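Local coordinates for protein aldose 1-epimerase (Escherichia coli, PDB 3NRE) that probably interconverts the alpha and beta anomers of an aldose sugar, as other aldose 1-epimerases do, at residues 169-172 against 173-177; 256-259 against 260-264. All blocks are in the same frame, centred on the assembly; numbering follows the deposited sequence.

Contact 1: 169-172 against 173-177; sequences LERE and QWLAG
Residues 169-172 and 173-177 meet at the tip of a beta hairpin on the protein surface, where strand 166-170 turns back into strand 176-180. Near the loop, Gly-177 N bonds Leu-169 O at 2.6 Å. Next come Glu-170 and Ala-176, an antiparallel non-hydrogen-bonded pair, and then Arg-171 N gives a bond to Leu-175 O at 2.9 Å. The chain reverses through Gln-173 and Trp-174, both with positive phi, and Leu-175 N closes the turn on Glu-172 O at 3.2 Å.

On one side, the Arg-171 side chain lies across the second strand. Its CG sits between the backbone N and the carbonyl carbon (chi1 63°), and the chain runs extended past the CA of Gly-177 until NE bonds Ala-176 O at 3.0 Å. That oxygen lies in the guanidinium plane, and a water that accepts from NH2 also lies within bonding distance of it, though its protons may go to other acceptors. Leu-175 CD1 sits over one guanidinium face, 3.8 Å from Arg-171 NH2, so the flat group has a polar partner at its edge and a methyl on a face.

Beside Trp-174, the Glu-170 side chain runs extended with CG anti to the backbone N (chi1 -174°), lying alongside the indole and bringing OE2 to the ring edge, 3.4 Å from Trp-174 CD1. A second water is shared by Glu-170 OE2, Arg-171 O and Trp-174 N. The same carboxylate is held through OE2 by Asn-201, which also bonds Trp-174 O, and through OE1 by Trp-199. Two successive residues in the left-handed helical conformation, Gln-173 and Trp-174, make this a type I' beta turn, characteristic of tight two-residue hairpin loops.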
loop_
_atom_site.group_PDB
_atom_site.type_symbol
_atom_site.label_atom_id
_atom_site.label_comp_id
_atom_site.label_asym_id
_atom_site.label_seq_id
_atom_site.Cartn_x
_atom_site.Cartn_y
_atom_site.Cartn_z
ATOM N N LEU A 169 -17.797 -3.963 4.982
ATOM C CA LEU A 169 -17.733 -5.220 5.658
ATOM C C LEU A 169 -16.908 -6.122 4.733
ATOM O O LEU A 169 -16.915 -5.954 3.498
ATOM C CB LEU A 169 -19.142 -5.801 5.853
ATOM C CG LEU A 169 -19.951 -5.276 7.041
ATOM C CD1 LEU A 169 -20.124 -3.780 6.982
ATOM C CD2 LEU A 169 -21.302 -5.976 7.030
ATOM N N GLU A 170 -16.235 -7.090 5.307
ATOM C CA GLU A 170 -15.562 -8.092 4.491
ATOM C C GLU A 170 -16.611 -9.172 4.143
ATOM O O GLU A 170 -17.411 -9.576 4.986
ATOM C CB GLU A 170 -14.387 -8.716 5.248
ATOM C CG GLU A 170 -13.540 -9.669 4.402
ATOM C CD GLU A 170 -12.439 -10.369 5.212
ATOM O OE1 GLU A 170 -12.473 -10.305 6.451
ATOM O OE2 GLU A 170 -11.608 -11.037 4.583
ATOM N N ARG A 171 -16.589 -9.635 2.895
ATOM C CA ARG A 171 -17.398 -10.734 2.492
ATOM C C ARG A 171 -16.516 -11.916 2.047
ATOM O O ARG A 171 -15.317 -11.967 2.364
ATOM C CB ARG A 171 -18.465 -10.290 1.452
ATOM C CG ARG A 171 -17.897 -9.768 0.130
ATOM C CD ARG A 171 -18.991 -9.427 -0.880
ATOM N NE ARG A 171 -18.471 -8.761 -2.072
ATOM C CZ ARG A 171 -18.686 -9.166 -3.323
ATOM N NH1 ARG A 171 -19.405 -10.227 -3.569
ATOM N NH2 ARG A 171 -18.150 -8.475 -4.318
ATOM N N GLU A 172 -17.098 -12.863 1.324
ATOM C CA GLU A 172 -16.360 -14.005 0.835
ATOM C C GLU A 172 -15.211 -13.613 -0.124
ATOM O O GLU A 172 -15.179 -12.499 -0.721
ATOM C CB GLU A 172 -17.341 -14.998 0.189
ATOM C CG GLU A 172 -18.432 -15.478 1.130
ATOM C CD GLU A 172 -19.724 -14.583 1.173
ATOM O OE1 GLU A 172 -19.728 -13.489 0.539
ATOM O OE2 GLU A 172 -20.711 -14.988 1.812
ATOM N N GLN A 173 -14.221 -14.518 -0.249
ATOM C CA GLN A 173 -13.077 -14.321 -1.177
ATOM C C GLN A 173 -12.214 -13.092 -0.857
ATOM O O GLN A 173 -11.520 -12.555 -1.717
ATOM C CB GLN A 173 -13.567 -14.235 -2.617
ATOM C CG GLN A 173 -14.315 -15.465 -3.121
ATOM C CD GLN A 173 -14.611 -15.343 -4.624
ATOM O OE1 GLN A 173 -15.524 -14.616 -5.028
ATOM N NE2 GLN A 173 -13.901 -16.075 -5.419
ATOM N N TRP A 174 -12.267 -12.663 0.407
ATOM C CA TRP A 174 -11.490 -11.500 0.876
ATOM C C TRP A 174 -11.923 -10.188 0.280
ATOM O O TRP A 174 -11.197 -9.215 0.333
ATOM C CB TRP A 174 -9.990 -11.700 0.722
ATOM C CG TRP A 174 -9.503 -12.841 1.421
ATOM C CD1 TRP A 174 -9.795 -13.204 2.722
ATOM C CD2 TRP A 174 -8.665 -13.835 0.901
ATOM N NE1 TRP A 174 -9.181 -14.387 3.031
ATOM C CE2 TRP A 174 -8.473 -14.801 1.924
ATOM C CE3 TRP A 174 -8.071 -14.034 -0.349
ATOM C CZ2 TRP A 174 -7.690 -15.940 1.741
ATOM C CZ3 TRP A 174 -7.267 -15.180 -0.534
ATOM C CH2 TRP A 174 -7.098 -16.116 0.503
ATOM N N LEU A 175 -13.117 -10.153 -0.301
ATOM C CA LEU A 175 -13.580 -9.015 -1.043
ATOM C C LEU A 175 -14.297 -8.016 -0.120
ATOM O O LEU A 175 -14.939 -8.374 0.854
ATOM C CB LEU A 175 -14.607 -9.433 -2.131
ATOM C CG LEU A 175 -14.068 -10.233 -3.332
ATOM C CD1 LEU A 175 -15.161 -10.781 -4.188
ATOM C CD2 LEU A 175 -13.090 -9.428 -4.155
ATOM N N ALA A 176 -14.191 -6.758 -0.477
ATOM C CA ALA A 176 -15.066 -5.734 0.111
ATOM C C ALA A 176 -16.547 -6.000 -0.168
ATOM O O ALA A 176 -16.937 -6.285 -1.316
ATOM C CB ALA A 176 -14.668 -4.374 -0.398
ATOM N N GLY A 177 -17.350 -5.948 0.896
ATOM C CA GLY A 177 -18.794 -6.149 0.841
ATOM C C GLY A 177 -19.624 -4.891 0.976
ATOM O O GLY A 177 -19.364 -3.898 0.298
HETATM O O HOH W 1 -13.257 -13.439 3.151
HETATM O O HOH W 2 -15.860 -6.548 -3.825
#

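Contact 2: 256-259 against 260-264; sequences MSHA and PDDHH
Ala-259 O is gripped by two donors that reach it from opposite faces of its carbonyl plane: His-258 ND1 at 2.9 Å and Asp-262 N at 3.1 Å. The second bond closes a type II beta turn from Ala-259 to Asp-262, with Pro-260 and Asp-261 at its corners and Asp-261 at positive phi. Neither donor lies in the carbonyl plane; the histidine nitrogen is 59° out of it. The imidazole comes back to the next residue's carbonyl because CG lies between the backbone N and the carbonyl carbon (chi1 66°), and its NE2, across the ring, accepts from Ala-55 N. The CE methyl of Met-256, a selenomethionine, rests over one face of this ring and also comes 3.9 Å from Pro-260 N.

Asp-262 turns its carboxylate back to the first residue of the turn. OD2 accepts Ala-259 N at 2.9 Å from above the carboxylate plane and takes Asp-270 N as well, while OD1 forms a salt bridge with Arg-265, which also bonds Pro-260 O. With an alanine in place of Asp-262, Ala-259 N and Asp-270 N would probably lose their shared acceptor and Arg-265 this salt bridge.

This buried turn comes soon after strand 250-256, on the way to strand 272-274. Met-256 and Pro-260 pack on Phe-234 of strand 232-237, and Ala-259 and Pro-260 both lean on Trp-168 of strand 166-170.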
loop_
_atom_site.group_PDB
_atom_site.type_symbol
_atom_site.label_atom_id
_atom_site.label_comp_id
_atom_site.label_asym_id
_atom_site.label_seq_id
_atom_site.Cartn_x
_atom_site.Cartn_y
_atom_site.Cartn_z
HETATM N N MSE A 256 -4.625 4.126 -0.165
HETATM C CA MSE A 256 -5.004 3.920 -1.531
HETATM C C MSE A 256 -5.619 5.165 -2.067
HETATM O O MSE A 256 -6.385 5.839 -1.360
HETATM C CB MSE A 256 -6.065 2.786 -1.657
HETATM C CG MSE A 256 -5.596 1.447 -1.180
HETATM SE SE MSE A 256 -7.220 0.363 -0.945
HETATM C CE MSE A 256 -8.070 0.522 -2.562
ATOM N N SER A 257 -5.337 5.432 -3.338
ATOM C CA SER A 257 -5.866 6.618 -3.997
ATOM C C SER A 257 -7.328 6.478 -4.430
ATOM O O SER A 257 -7.916 7.445 -4.955
ATOM C CB SER A 257 -5.014 6.932 -5.233
ATOM O OG SER A 257 -5.249 6.008 -6.270
ATOM N N HIS A 258 -7.903 5.301 -4.181
ATOM C CA HIS A 258 -9.253 4.986 -4.608
ATOM C C HIS A 258 -9.874 3.987 -3.675
ATOM O O HIS A 258 -9.174 3.439 -2.844
ATOM C CB HIS A 258 -9.250 4.466 -6.043
ATOM C CG HIS A 258 -8.550 3.152 -6.204
ATOM N ND1 HIS A 258 -9.216 1.948 -6.182
ATOM C CD2 HIS A 258 -7.247 2.864 -6.424
ATOM C CE1 HIS A 258 -8.340 0.968 -6.337
ATOM N NE2 HIS A 258 -7.135 1.489 -6.470
ATOM N N ALA A 259 -11.188 3.761 -3.844
ATOM C CA ALA A 259 -11.943 2.796 -3.041
ATOM C C ALA A 259 -11.862 1.417 -3.685
ATOM O O ALA A 259 -11.783 1.332 -4.910
ATOM C CB ALA A 259 -13.383 3.204 -2.928
ATOM N N PRO A 260 -11.963 0.355 -2.861
ATOM C CA PRO A 260 -12.055 -0.968 -3.451
ATOM C C PRO A 260 -13.266 -1.063 -4.386
ATOM O O PRO A 260 -14.345 -0.529 -4.064
ATOM C CB PRO A 260 -12.228 -1.866 -2.245
ATOM C CG PRO A 260 -12.859 -0.978 -1.195
ATOM C CD PRO A 260 -12.261 0.351 -1.424
ATOM N N ASP A 261 -13.073 -1.697 -5.546
ATOM C CA ASP A 261 -14.149 -1.941 -6.511
ATOM C C ASP A 261 -14.613 -0.646 -7.172
ATOM O O ASP A 261 -15.705 -0.583 -7.696
ATOM C CB ASP A 261 -15.351 -2.695 -5.890
ATOM C CG ASP A 261 -15.367 -4.188 -6.220
ATOM O OD1 ASP A 261 -14.380 -4.661 -6.801
ATOM O OD2 ASP A 261 -16.415 -4.857 -5.922
ATOM N N ASP A 262 -13.763 0.400 -7.171
ATOM C CA ASP A 262 -14.122 1.621 -7.883
ATOM C C ASP A 262 -14.262 1.339 -9.376
ATOM O O ASP A 262 -14.952 2.055 -10.082
ATOM C CB ASP A 262 -13.100 2.731 -7.659
ATOM C CG ASP A 262 -13.500 3.721 -6.565
ATOM O OD1 ASP A 262 -14.651 3.723 -6.075
ATOM O OD2 ASP A 262 -12.637 4.579 -6.264
ATOM N N HIS A 263 -13.640 0.270 -9.865
ATOM C CA HIS A 263 -13.808 -0.086 -11.282
ATOM C C HIS A 263 -15.299 -0.315 -11.660
ATOM O O HIS A 263 -15.658 -0.259 -12.829
ATOM C CB HIS A 263 -13.045 -1.359 -11.626
ATOM C CG HIS A 263 -11.590 -1.158 -11.847
ATOM N ND1 HIS A 263 -10.688 -1.041 -10.817
ATOM C CD2 HIS A 263 -10.864 -1.108 -12.992
ATOM C CE1 HIS A 263 -9.474 -0.924 -11.310
ATOM N NE2 HIS A 263 -9.547 -0.976 -12.624
ATOM N N HIS A 264 -16.117 -0.606 -10.647
ATOM C CA HIS A 264 -17.554 -0.849 -10.821
ATOM C C HIS A 264 -18.459 0.357 -10.573
ATOM O O HIS A 264 -19.669 0.277 -10.790
ATOM C CB HIS A 264 -18.015 -1.971 -9.894
ATOM C CG HIS A 264 -17.349 -3.280 -10.176
ATOM N ND1 HIS A 264 -17.023 -4.177 -9.180
ATOM C CD2 HIS A 264 -16.930 -3.828 -11.337
ATOM C CE1 HIS A 264 -16.430 -5.228 -9.726
ATOM N NE2 HIS A 264 -16.360 -5.038 -11.030
#

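Overall arrangement
Coming from the N terminus, the chain first closes contact 1, the reversal between strands 166-170 and 176-180. It passes several more strands, among them 200-205 and 232-237, and leaves strand 250-256 before contact 2 forms in the loop that leads to strand 272-274. The two are in series, neither nested nor crossed, with centres about 14 Å apart. They nevertheless touch: Ala-176 CB packs on Pro-260 CG at 3.9 Å. One antiparallel sheet supplies the strands next to both, so this touch joins its peripheral hairpin to a buried loop. Ser-59 borders both contacts, meeting Arg-171 and Leu-175 in contact 1 and bonding Asp-261 in contact 2.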